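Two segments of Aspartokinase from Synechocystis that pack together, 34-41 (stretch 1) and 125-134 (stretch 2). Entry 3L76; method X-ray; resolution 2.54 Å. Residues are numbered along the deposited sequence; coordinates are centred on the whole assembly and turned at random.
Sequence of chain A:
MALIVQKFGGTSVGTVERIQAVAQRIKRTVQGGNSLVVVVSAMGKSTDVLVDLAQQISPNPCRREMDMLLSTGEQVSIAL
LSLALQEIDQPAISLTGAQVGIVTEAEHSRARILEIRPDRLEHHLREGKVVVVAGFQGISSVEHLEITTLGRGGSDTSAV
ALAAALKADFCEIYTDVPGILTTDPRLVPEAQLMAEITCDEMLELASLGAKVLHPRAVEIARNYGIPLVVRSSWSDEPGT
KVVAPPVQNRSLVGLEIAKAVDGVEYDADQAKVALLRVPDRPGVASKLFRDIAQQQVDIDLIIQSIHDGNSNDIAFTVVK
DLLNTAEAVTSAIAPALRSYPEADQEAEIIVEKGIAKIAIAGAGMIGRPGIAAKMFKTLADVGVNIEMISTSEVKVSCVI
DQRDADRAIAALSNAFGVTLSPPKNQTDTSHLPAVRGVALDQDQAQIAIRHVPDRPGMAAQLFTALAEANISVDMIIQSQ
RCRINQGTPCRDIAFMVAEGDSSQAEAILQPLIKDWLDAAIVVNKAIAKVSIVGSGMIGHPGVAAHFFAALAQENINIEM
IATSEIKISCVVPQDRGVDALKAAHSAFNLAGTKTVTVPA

Stretch 1 (34-41) NSLVVVVS
Stretch 2 (125-134) LREGKVVVVA

Two parallel β-strands, their N-to-C directions 23° apart and their axes approaching to 4.7 Å, join these stretches; the two stretches bury 479 Å² between them, both sides summed. The register pairs Val 37 with Val 131 (CA to CA 5.0 Å) and Val 38 with Val 132 (CA to CA 4.6 Å).

Asn 34 (phi/psi -121/151) makes no contact; its CA-to-CB bond points sideways and its amide end leads off from the other stretch. Ser 35 CB (-98/136, chi1 m) lies close beside Arg 126 NH1 (3.0 Å), near the edge of the guanidinium. Arg 126 (-61/-18) follows chi1 t, chi2 p, chi3 m, chi4 -79°; its CA-to-CB bond points sideways, but its end comes nearer to stretch 1. In the same turn Gly 128 (110/-48) adopts angles that suit glycine.

Leu 36 is extended (-124/126; chi1 -93°, chi2 p). Its O accepts a weak hydrogen bond from Val 131 N (3.1 Å, 133°), and its CB meets Val 130 CB at 4.2 Å (Val 130: -83/124, chi1 -17°).

Val 37 (-109/123, chi1 t) shares a face of the sheet with Val 131 (-92/121, chi1 -1°) and Val 133 (-121/157, chi1 -33°). Its CG1 lies 4.3 Å from Val 133 CG1, while its CG2 covers one face of the guanidinium, 4.1 Å from Arg 126 NE.

Val 38 (-113/130, chi1 t) supplies the straightest bonds: Val 38 N donates to Val 131 O (2.9 Å, 166°), and Val 38 O accepts from Val 133 N (2.9 Å, 169°). One residue thus bonds to the neighbours flanking its partner, the parallel pattern. On the face it shares with Val 132 (-107/123, chi1 t), Val 38 CB packs 4.2 Å from Val 132 CG2.

Val 39 (-107/135, t) adds little, but Val 40 (-131/142, t) places CG2 4.1 Å from Val 132 CG1. Branched valines suit these buried, extended positions, filling both faces with methyls. Ser 41 (-88/162, m) is beyond reach.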

# COMPACT_ATOMS: atom_id res chain seq x y z
N ASN A 34 23.71 -8.94 19.36
CA ASN A 34 23.54 -9.15 17.94
C ASN A 34 22.93 -7.96 17.23
O ASN A 34 22.18 -7.19 17.81
CB ASN A 34 22.66 -10.38 17.71
CG ASN A 34 23.22 -11.60 18.36
OD1 ASN A 34 24.35 -11.99 18.08
ND2 ASN A 34 22.46 -12.20 19.26
N SER A 35 23.28 -7.83 15.95
CA SER A 35 22.65 -6.87 15.06
C SER A 35 21.58 -7.59 14.23
O SER A 35 21.82 -8.69 13.73
CB SER A 35 23.69 -6.24 14.15
OG SER A 35 24.71 -5.64 14.93
N LEU A 36 20.41 -6.98 14.10
CA LEU A 36 19.28 -7.67 13.49
C LEU A 36 18.67 -6.97 12.28
O LEU A 36 18.31 -5.79 12.36
CB LEU A 36 18.19 -7.93 14.53
CG LEU A 36 18.30 -9.30 15.20
CD1 LEU A 36 19.52 -9.34 16.10
CD2 LEU A 36 17.04 -9.59 15.99
N VAL A 37 18.56 -7.71 11.17
CA VAL A 37 17.77 -7.30 10.02
C VAL A 37 16.54 -8.20 9.94
O VAL A 37 16.66 -9.42 9.87
CB VAL A 37 18.55 -7.40 8.71
CG1 VAL A 37 17.63 -7.15 7.52
CG2 VAL A 37 19.72 -6.42 8.71
N VAL A 38 15.36 -7.59 9.96
CA VAL A 38 14.12 -8.35 10.00
C VAL A 38 13.28 -8.21 8.73
O VAL A 38 13.02 -7.10 8.25
CB VAL A 38 13.26 -7.98 11.22
CG1 VAL A 38 11.96 -8.75 11.19
CG2 VAL A 38 14.01 -8.28 12.49
N VAL A 39 12.88 -9.35 8.19
CA VAL A 39 11.95 -9.42 7.07
C VAL A 39 10.61 -9.90 7.62
O VAL A 39 10.55 -10.83 8.42
CB VAL A 39 12.41 -10.44 6.01
CG1 VAL A 39 11.32 -10.63 4.98
CG2 VAL A 39 13.73 -10.01 5.35
N VAL A 40 9.53 -9.27 7.20
CA VAL A 40 8.22 -9.64 7.71
C VAL A 40 7.27 -9.83 6.55
O VAL A 40 7.33 -9.10 5.56
CB VAL A 40 7.64 -8.55 8.66
CG1 VAL A 40 6.44 -9.08 9.41
CG2 VAL A 40 8.70 -8.09 9.65
N SER A 41 6.39 -10.82 6.67
CA SER A 41 5.36 -11.05 5.66
C SER A 41 4.14 -10.22 5.97
O SER A 41 3.97 -9.76 7.10
CB SER A 41 4.98 -12.53 5.62
OG SER A 41 6.08 -13.33 5.25
N LEU A 125 22.21 2.41 9.08
CA LEU A 125 21.23 2.40 10.17
C LEU A 125 21.51 1.25 11.14
O LEU A 125 20.89 1.14 12.20
CB LEU A 125 19.78 2.39 9.63
CG LEU A 125 19.49 3.67 8.81
CD1 LEU A 125 18.45 3.49 7.74
CD2 LEU A 125 19.12 4.83 9.71
N ARG A 126 22.48 0.41 10.77
CA ARG A 126 22.88 -0.74 11.57
C ARG A 126 23.40 -0.30 12.93
O ARG A 126 23.49 -1.10 13.86
CB ARG A 126 23.98 -1.51 10.83
CG ARG A 126 24.06 -2.99 11.16
CD ARG A 126 23.05 -3.79 10.34
NE ARG A 126 21.68 -3.43 10.67
CZ ARG A 126 21.05 -3.86 11.75
NH1 ARG A 126 21.65 -4.68 12.60
NH2 ARG A 126 19.80 -3.49 11.98
N GLU A 127 23.75 0.98 13.05
CA GLU A 127 24.32 1.50 14.29
C GLU A 127 23.26 1.91 15.31
O GLU A 127 22.81 3.06 15.34
CB GLU A 127 25.30 2.63 14.03
CG GLU A 127 26.69 2.13 13.61
CD GLU A 127 26.64 1.13 12.47
OE1 GLU A 127 26.12 0.01 12.67
OE2 GLU A 127 27.13 1.46 11.36
N GLY A 128 22.88 0.93 16.13
CA GLY A 128 21.86 1.11 17.15
C GLY A 128 20.58 0.36 16.82
O GLY A 128 20.03 -0.36 17.65
N LYS A 129 20.12 0.53 15.58
CA LYS A 129 18.76 0.15 15.20
C LYS A 129 18.62 -1.27 14.63
O LYS A 129 19.52 -1.76 13.93
CB LYS A 129 18.21 1.16 14.20
CG LYS A 129 18.13 2.58 14.74
CD LYS A 129 18.31 3.61 13.63
CE LYS A 129 17.90 5.00 14.09
NZ LYS A 129 16.41 5.13 14.14
N VAL A 130 17.51 -1.94 14.92
CA VAL A 130 17.18 -3.11 14.14
C VAL A 130 16.49 -2.62 12.89
O VAL A 130 15.51 -1.86 12.96
CB VAL A 130 16.33 -4.20 14.87
CG1 VAL A 130 16.34 -4.08 16.37
CG2 VAL A 130 14.98 -4.48 14.21
N VAL A 131 17.02 -2.99 11.73
CA VAL A 131 16.38 -2.56 10.51
C VAL A 131 15.37 -3.58 10.00
O VAL A 131 15.68 -4.74 9.77
CB VAL A 131 17.33 -1.97 9.42
CG1 VAL A 131 18.80 -1.92 9.85
CG2 VAL A 131 17.04 -2.45 8.02
N VAL A 132 14.15 -3.11 9.88
CA VAL A 132 13.03 -3.93 9.49
C VAL A 132 12.69 -3.51 8.07
O VAL A 132 12.44 -2.33 7.82
CB VAL A 132 11.85 -3.66 10.39
CG1 VAL A 132 10.62 -4.43 9.92
CG2 VAL A 132 12.22 -4.00 11.84
N VAL A 133 12.71 -4.47 7.15
CA VAL A 133 12.60 -4.11 5.74
C VAL A 133 11.44 -4.72 5.01
O VAL A 133 10.91 -5.76 5.40
CB VAL A 133 13.91 -4.32 4.88
CG1 VAL A 133 15.21 -4.10 5.64
CG2 VAL A 133 13.86 -5.54 4.00
N ALA A 134 11.06 -4.05 3.93
CA ALA A 134 9.98 -4.50 3.07
C ALA A 134 10.02 -3.74 1.75
O ALA A 134 10.04 -2.50 1.72
CB ALA A 134 8.64 -4.32 3.76